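Potential RNA-dependent RNA polymerase (PDB 5I62) catalyses template-directed RNA synthesis as the RNA-dependent RNA polymerase of a double-stranded RNA virus, probably serving both transcription and genome replication. Local coordinates at residues 45-50 with 421-426; 442-447 with 477-482. All coordinates share one frame; numbering follows the deposited sequence.

Contacts 1 and 2 lie on the same side of the chain's centre, with their own centres about 20 Å apart. They come in series: contact 1 joins an early helix, 44-55, to helix 419-427, and contact 2 then joins helix 441-451 to the loop before helix 486-491. The second helix of contact 1 also meets the helix of contact 2. Arg446 NH2 lies 2.8 Å from Arg425 O, a probable hydrogen bond, and Leu426 CD2 packs on Tyr447 CD1 at 3.5 Å. The C-terminal helices, probably the thumb of the right-hand polymerase fold, are thus tied to one another and to an N-terminal helix.

Contact 1 (45-50 with 421-426); sequences ESICDE and RALGRL
Leu423, which meets Ile47 and Cys48, sits in a helix where Leu426 N bonds to Ala422 O at 2.8 Å. The contact is a helix-helix packing between helix 44-55 and helix 419-427. No hydrogen bond crosses it, and its touching residues are buried. Between the two segments the backbones come nearest at Cys48 and Leu423, whose CA atoms are 7.0 Å apart. Leu423 makes the contact from the second helix and uses different branches for its two partners. Its CD2 meets Ile47 CG2 at 4.1 Å, the two side chains meeting at a slant. Ile47 holds CG1 beside its backbone N (chi1 -63°), which places CG2 anti to that N and directs it to the leucine. Phe38 and, from helix 460-469, Phe463 also touch Leu423, while Tyr39 touches Ile47. The polar side chains point elsewhere: Asp49 forms a salt bridge with Arg73, and Arg425 NE forms one with Glu190. The sequence distance is large, 370 residues lying between the segments. An N-terminal helix packed on a C-terminal one is consistent with the closed right-hand shape of viral RNA polymerases, where N-terminal elements reach the thumb. The other branch, Leu423 CD1, comes within 4.4 Å of Cys48 CA, and Cys48 SG stands 4.6 Å from Leu423 CB.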
ATOM      1  N   GLU A  45      18.598  19.577  -2.035  1.00 32.40           N
ATOM      2  CA  GLU A  45      19.639  19.531  -1.010  1.00 35.22           C
ATOM      3  C   GLU A  45      19.554  20.751  -0.099  1.00 27.55           C
ATOM      4  O   GLU A  45      19.558  20.626   1.132  1.00 31.32           O
ATOM      5  CB  GLU A  45      21.022  19.459  -1.663  1.00 33.31           C
ATOM      6  CG  GLU A  45      21.325  18.199  -2.481  1.00 35.87           C
ATOM      7  CD  GLU A  45      20.437  18.070  -3.718  1.00 42.70           C
ATOM      8  OE1 GLU A  45      20.524  18.935  -4.626  1.00 39.53           O
ATOM      9  OE2 GLU A  45      19.649  17.103  -3.775  1.00 41.55           O
ATOM     10  N   SER A  46      19.455  21.943  -0.696  1.00 31.16           N
ATOM     11  CA  SER A  46      19.440  23.174   0.088  1.00 31.27           C
ATOM     12  C   SER A  46      18.208  23.261   0.979  1.00 26.95           C
ATOM     13  O   SER A  46      18.306  23.706   2.124  1.00 28.84           O
ATOM     14  CB  SER A  46      19.525  24.377  -0.839  1.00 30.96           C
ATOM     15  OG  SER A  46      20.832  24.476  -1.376  1.00 40.29           O
ATOM     16  N   ILE A  47      17.039  22.871   0.465  1.00 29.32           N
ATOM     17  CA  ILE A  47      15.847  22.781   1.309  1.00 26.85           C
ATOM     18  C   ILE A  47      16.117  21.864   2.488  1.00 25.52           C
ATOM     19  O   ILE A  47      15.908  22.229   3.651  1.00 25.32           O
ATOM     20  CB  ILE A  47      14.637  22.280   0.500  1.00 26.44           C
ATOM     21  CG1 ILE A  47      14.283  23.259  -0.622  1.00 25.91           C
ATOM     22  CG2 ILE A  47      13.441  22.042   1.438  1.00 27.18           C
ATOM     23  CD1 ILE A  47      13.517  22.608  -1.738  1.00 27.58           C
ATOM     24  N   CYS A  48      16.585  20.650   2.203  1.00 29.67           N
ATOM     25  CA  CYS A  48      16.821  19.684   3.271  1.00 26.28           C
ATOM     26  C   CYS A  48      17.896  20.180   4.227  1.00 25.07           C
ATOM     27  O   CYS A  48      17.748  20.077   5.451  1.00 26.07           O
ATOM     28  CB  CYS A  48      17.205  18.337   2.668  1.00 38.30           C
ATOM     29  SG  CYS A  48      15.816  17.492   1.846  1.00 43.66           S
ATOM     30  N   ASP A  49      18.985  20.742   3.684  1.00 27.28           N
ATOM     31  CA  ASP A  49      20.074  21.224   4.532  1.00 30.73           C
ATOM     32  C   ASP A  49      19.581  22.297   5.496  1.00 27.46           C
ATOM     33  O   ASP A  49      19.962  22.316   6.674  1.00 23.36           O
ATOM     34  CB  ASP A  49      21.217  21.763   3.669  1.00 25.36           C
ATOM     35  CG  ASP A  49      22.015  20.657   2.977  1.00 36.14           C
ATOM     36  OD1 ASP A  49      21.792  19.462   3.281  1.00 33.17           O
ATOM     37  OD2 ASP A  49      22.866  20.985   2.116  1.00 34.64           O
ATOM     38  N   GLU A  50      18.722  23.196   5.007  1.00 28.72           N
ATOM     39  CA  GLU A  50      18.226  24.285   5.841  1.00 28.80           C
ATOM     40  C   GLU A  50      17.347  23.760   6.971  1.00 27.91           C
ATOM     41  O   GLU A  50      17.486  24.176   8.132  1.00 28.74           O
ATOM     42  CB  GLU A  50      17.463  25.293   4.976  1.00 32.00           C
ATOM     43  CG  GLU A  50      17.169  26.584   5.702  1.00 39.49           C
ATOM     44  CD  GLU A  50      18.443  27.385   5.970  1.00 47.78           C
ATOM     45  OE1 GLU A  50      18.396  28.333   6.785  1.00 52.08           O
ATOM     46  OE2 GLU A  50      19.491  27.068   5.362  1.00 45.92           O
ATOM     47  N   ARG A 421      11.468  12.976   5.055  1.00 17.42           N
ATOM     48  CA  ARG A 421      10.652  12.340   4.025  1.00 19.30           C
ATOM     49  C   ARG A 421       9.555  13.278   3.539  1.00 19.14           C
ATOM     50  O   ARG A 421       9.288  13.359   2.329  1.00 18.51           O
ATOM     51  CB  ARG A 421      10.049  11.042   4.544  1.00 18.02           C
ATOM     52  CG  ARG A 421       9.257  10.265   3.486  1.00 21.32           C
ATOM     53  CD  ARG A 421       8.988   8.866   3.995  1.00 24.89           C
ATOM     54  NE  ARG A 421       8.351   7.967   3.035  1.00 27.90           N
ATOM     55  CZ  ARG A 421       8.990   7.298   2.077  1.00 32.27           C
ATOM     56  NH1 ARG A 421      10.304   7.451   1.894  1.00 26.39           N
ATOM     57  NH2 ARG A 421       8.308   6.479   1.286  1.00 31.55           N
ATOM     58  N   ALA A 422       8.916  13.999   4.466  1.00 18.47           N
ATOM     59  CA  ALA A 422       7.884  14.958   4.081  1.00 19.01           C
ATOM     60  C   ALA A 422       8.441  16.008   3.128  1.00 18.29           C
ATOM     61  O   ALA A 422       7.829  16.314   2.098  1.00 18.38           O
ATOM     62  CB  ALA A 422       7.281  15.618   5.323  1.00 18.92           C
ATOM     63  N   LEU A 423       9.610  16.571   3.455  1.00 19.51           N
ATOM     64  CA  LEU A 423      10.200  17.612   2.611  1.00 20.11           C
ATOM     65  C   LEU A 423      10.468  17.105   1.201  1.00 21.12           C
ATOM     66  O   LEU A 423      10.223  17.818   0.221  1.00 19.25           O
ATOM     67  CB  LEU A 423      11.490  18.129   3.227  1.00 21.27           C
ATOM     68  CG  LEU A 423      11.344  19.092   4.388  1.00 21.86           C
ATOM     69  CD1 LEU A 423      12.724  19.443   4.918  1.00 25.19           C
ATOM     70  CD2 LEU A 423      10.620  20.350   3.890  1.00 25.17           C
ATOM     71  N   GLY A 424      11.006  15.890   1.079  1.00 18.14           N
ATOM     72  CA  GLY A 424      11.233  15.328  -0.244  1.00 22.81           C
ATOM     73  C   GLY A 424       9.953  15.233  -1.055  1.00 20.73           C
ATOM     74  O   GLY A 424       9.934  15.530  -2.253  1.00 21.17           O
ATOM     75  N   ARG A 425       8.854  14.833  -0.405  1.00 19.57           N
ATOM     76  CA  ARG A 425       7.581  14.709  -1.106  1.00 20.08           C
ATOM     77  C   ARG A 425       6.981  16.069  -1.433  1.00 19.80           C
ATOM     78  O   ARG A 425       6.302  16.218  -2.453  1.00 21.36           O
ATOM     79  CB  ARG A 425       6.606  13.888  -0.278  1.00 20.67           C
ATOM     80  CG  ARG A 425       7.100  12.487  -0.082  1.00 29.40           C
ATOM     81  CD  ARG A 425       6.003  11.533   0.283  1.00 31.90           C
ATOM     82  NE  ARG A 425       6.505  10.178   0.108  1.00 36.75           N
ATOM     83  CZ  ARG A 425       5.747   9.138  -0.205  1.00 42.03           C
ATOM     84  NH1 ARG A 425       4.437   9.302  -0.373  1.00 42.89           N
ATOM     85  NH2 ARG A 425       6.295   7.940  -0.350  1.00 41.34           N
ATOM     86  N   LEU A 426       7.183  17.061  -0.565  1.00 18.48           N
ATOM     87  CA  LEU A 426       6.726  18.411  -0.884  1.00 18.94           C
ATOM     88  C   LEU A 426       7.467  18.961  -2.098  1.00 20.82           C
ATOM     89  O   LEU A 426       6.898  19.714  -2.902  1.00 20.34           O
ATOM     90  CB  LEU A 426       6.917  19.319   0.325  1.00 17.54           C
ATOM     91  CG  LEU A 426       6.001  19.036   1.514  1.00 18.71           C
ATOM     92  CD1 LEU A 426       6.398  19.894   2.706  1.00 21.01           C
ATOM     93  CD2 LEU A 426       4.546  19.261   1.140  1.00 19.22           C
TER

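Contact 2 (442-447 with 477-482); sequences MVTLRY and LGIPGF
This is a small, mainly apolar contact between helix 441-451 and the loop that leads to helix 486-491, with its centre about 26 Å from the centre of the chain. Thr444 and Leu445 of the helix meet Ile479 and Phe482 of the loop, and no hydrogen bond crosses. The ring of Phe482 carries most of it. Its CG is anti to the backbone N (chi1 179°), which sends the ring toward the helix. Leu445 CG lies in the ring plane at the edge, 3.9 Å from Phe482 CZ. Leu445 CD2 comes closer to the same CZ, at 3.6 Å, but obliquely. Thr444 CG2 also approaches obliquely, 3.7 Å from Phe482 CE2. The other branch of the threonine, OG1, touches Ile479 CD1 at 3.7 Å. That hydroxyl has weak hydrogen bonds to Glu440 O and Thr473 OG1. Lys441 and Leu448 of the same helix also touch Phe482. Ile479 and Phe482 are the end residues of one turn, closed by a hydrogen bond from Phe482 N to Ile479 O of 2.9 Å. With Pro480 and Gly481 at its corners, Gly481 at positive phi (77°), this is a type II beta turn with the classic Pro-Gly pair.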
ATOM      1  N   MET A 442      -5.082  22.319  -6.099  1.00 34.44           N
ATOM      2  CA  MET A 442      -4.740  20.908  -5.975  1.00 34.27           C
ATOM      3  C   MET A 442      -3.296  20.725  -5.520  1.00 30.88           C
ATOM      4  O   MET A 442      -2.988  19.773  -4.788  1.00 27.25           O
ATOM      5  CB  MET A 442      -5.028  20.176  -7.286  1.00 39.65           C
ATOM      6  CG  MET A 442      -6.540  20.006  -7.513  1.00 51.24           C
ATOM      7  SD  MET A 442      -7.056  19.089  -8.979  1.00 75.33           S
ATOM      8  CE  MET A 442      -6.992  17.398  -8.376  1.00 52.84           C
ATOM      9  N   VAL A 443      -2.401  21.630  -5.923  1.00 25.94           N
ATOM     10  CA  VAL A 443      -1.039  21.612  -5.388  1.00 29.50           C
ATOM     11  C   VAL A 443      -1.070  21.759  -3.871  1.00 28.12           C
ATOM     12  O   VAL A 443      -0.446  20.980  -3.137  1.00 22.96           O
ATOM     13  CB  VAL A 443      -0.174  22.711  -6.035  1.00 31.43           C
ATOM     14  CG1 VAL A 443       1.213  22.720  -5.422  1.00 26.70           C
ATOM     15  CG2 VAL A 443      -0.078  22.515  -7.548  1.00 34.64           C
ATOM     16  N   THR A 444      -1.812  22.760  -3.386  1.00 24.29           N
ATOM     17  CA  THR A 444      -1.890  23.027  -1.957  1.00 24.96           C
ATOM     18  C   THR A 444      -2.533  21.871  -1.200  1.00 25.61           C
ATOM     19  O   THR A 444      -2.112  21.546  -0.082  1.00 22.37           O
ATOM     20  CB  THR A 444      -2.669  24.320  -1.702  1.00 29.76           C
ATOM     21  OG1 THR A 444      -2.028  25.403  -2.383  1.00 28.02           O
ATOM     22  CG2 THR A 444      -2.723  24.625  -0.211  1.00 27.10           C
ATOM     23  N   LEU A 445      -3.572  21.262  -1.773  1.00 23.14           N
ATOM     24  CA  LEU A 445      -4.180  20.106  -1.124  1.00 26.00           C
ATOM     25  C   LEU A 445      -3.165  18.979  -0.965  1.00 26.18           C
ATOM     26  O   LEU A 445      -3.136  18.308   0.067  1.00 21.12           O
ATOM     27  CB  LEU A 445      -5.395  19.630  -1.916  1.00 27.07           C
ATOM     28  CG  LEU A 445      -6.593  20.587  -1.850  1.00 30.53           C
ATOM     29  CD1 LEU A 445      -7.639  20.170  -2.834  1.00 34.72           C
ATOM     30  CD2 LEU A 445      -7.178  20.594  -0.439  1.00 36.99           C
ATOM     31  N   ARG A 446      -2.325  18.758  -1.985  1.00 25.32           N
ATOM     32  CA  ARG A 446      -1.288  17.738  -1.865  1.00 27.46           C
ATOM     33  C   ARG A 446      -0.300  18.091  -0.756  1.00 21.81           C
ATOM     34  O   ARG A 446       0.032  17.235   0.073  1.00 24.55           O
ATOM     35  CB  ARG A 446      -0.566  17.545  -3.199  1.00 26.64           C
ATOM     36  CG  ARG A 446       0.540  16.471  -3.174  1.00 19.28           C
ATOM     37  CD  ARG A 446       1.215  16.337  -4.553  1.00 30.27           C
ATOM     38  NE  ARG A 446       2.356  15.422  -4.493  1.00 35.26           N
ATOM     39  CZ  ARG A 446       3.595  15.787  -4.177  1.00 29.16           C
ATOM     40  NH1 ARG A 446       3.868  17.058  -3.905  1.00 26.55           N
ATOM     41  NH2 ARG A 446       4.557  14.876  -4.115  1.00 31.64           N
ATOM     42  N   TYR A 447       0.163  19.350  -0.715  1.00 20.79           N
ATOM     43  CA  TYR A 447       1.054  19.794   0.361  1.00 21.86           C
ATOM     44  C   TYR A 447       0.474  19.466   1.732  1.00 22.47           C
ATOM     45  O   TYR A 447       1.183  18.973   2.620  1.00 19.79           O
ATOM     46  CB  TYR A 447       1.296  21.297   0.292  1.00 19.11           C
ATOM     47  CG  TYR A 447       2.151  21.829  -0.827  1.00 21.86           C
ATOM     48  CD1 TYR A 447       3.018  21.009  -1.545  1.00 19.15           C
ATOM     49  CD2 TYR A 447       2.093  23.184  -1.158  1.00 21.68           C
ATOM     50  CE1 TYR A 447       3.806  21.531  -2.558  1.00 22.78           C
ATOM     51  CE2 TYR A 447       2.866  23.710  -2.156  1.00 23.03           C
ATOM     52  CZ  TYR A 447       3.716  22.886  -2.863  1.00 26.45           C
ATOM     53  OH  TYR A 447       4.481  23.434  -3.869  1.00 24.94           O
ATOM     54  N   LEU A 477      -3.147  29.777   3.158  1.00 29.60           N
ATOM     55  CA  LEU A 477      -3.368  31.056   3.822  1.00 33.82           C
ATOM     56  C   LEU A 477      -3.509  32.188   2.814  1.00 33.39           C
ATOM     57  O   LEU A 477      -4.174  33.188   3.099  1.00 35.40           O
ATOM     58  CB  LEU A 477      -2.229  31.360   4.787  1.00 30.95           C
ATOM     59  CG  LEU A 477      -2.224  30.583   6.107  1.00 31.90           C
ATOM     60  CD1 LEU A 477      -0.859  30.682   6.770  1.00 28.42           C
ATOM     61  CD2 LEU A 477      -3.311  31.108   7.034  1.00 33.63           C
ATOM     62  N   GLY A 478      -2.893  32.049   1.642  1.00 30.28           N
ATOM     63  CA  GLY A 478      -2.968  33.030   0.583  1.00 35.22           C
ATOM     64  C   GLY A 478      -4.027  32.764  -0.458  1.00 35.00           C
ATOM     65  O   GLY A 478      -4.022  33.425  -1.504  1.00 36.01           O
ATOM     66  N   ILE A 479      -4.931  31.822  -0.218  1.00 33.90           N
ATOM     67  CA  ILE A 479      -6.005  31.501  -1.154  1.00 36.61           C
ATOM     68  C   ILE A 479      -7.321  31.888  -0.491  1.00 39.37           C
ATOM     69  O   ILE A 479      -7.787  31.195   0.420  1.00 36.72           O
ATOM     70  CB  ILE A 479      -5.981  30.019  -1.561  1.00 32.48           C
ATOM     71  CG1 ILE A 479      -4.583  29.616  -2.040  1.00 37.23           C
ATOM     72  CG2 ILE A 479      -7.034  29.737  -2.640  1.00 35.12           C
ATOM     73  CD1 ILE A 479      -4.493  28.177  -2.598  1.00 37.75           C
ATOM     74  N   PRO A 480      -7.940  32.991  -0.900  1.00 42.15           N
ATOM     75  CA  PRO A 480      -9.136  33.487  -0.197  1.00 39.73           C
ATOM     76  C   PRO A 480     -10.230  32.428  -0.098  1.00 37.01           C
ATOM     77  O   PRO A 480     -10.569  31.760  -1.079  1.00 40.57           O
ATOM     78  CB  PRO A 480      -9.576  34.682  -1.050  1.00 45.33           C
ATOM     79  CG  PRO A 480      -8.320  35.141  -1.745  1.00 42.06           C
ATOM     80  CD  PRO A 480      -7.537  33.863  -2.017  1.00 40.96           C
ATOM     81  N   GLY A 481     -10.761  32.255   1.116  1.00 39.57           N
ATOM     82  CA  GLY A 481     -11.792  31.274   1.393  1.00 43.07           C
ATOM     83  C   GLY A 481     -11.319  29.836   1.501  1.00 43.98           C
ATOM     84  O   GLY A 481     -12.075  28.991   1.999  1.00 43.74           O
ATOM     85  N   PHE A 482     -10.090  29.534   1.084  1.00 38.54           N
ATOM     86  CA  PHE A 482      -9.682  28.143   0.903  1.00 36.70           C
ATOM     87  C   PHE A 482      -9.776  27.350   2.203  1.00 38.50           C
ATOM     88  O   PHE A 482     -10.445  26.311   2.265  1.00 36.03           O
ATOM     89  CB  PHE A 482      -8.266  28.094   0.340  1.00 34.49           C
ATOM     90  CG  PHE A 482      -7.750  26.709   0.131  1.00 34.50           C
ATOM     91  CD1 PHE A 482      -8.209  25.940  -0.921  1.00 37.40           C
ATOM     92  CD2 PHE A 482      -6.804  26.178   0.987  1.00 32.87           C
ATOM     93  CE1 PHE A 482      -7.734  24.658  -1.120  1.00 35.51           C
ATOM     94  CE2 PHE A 482      -6.315  24.899   0.787  1.00 36.45           C
ATOM     95  CZ  PHE A 482      -6.785  24.137  -0.266  1.00 32.30           C
TER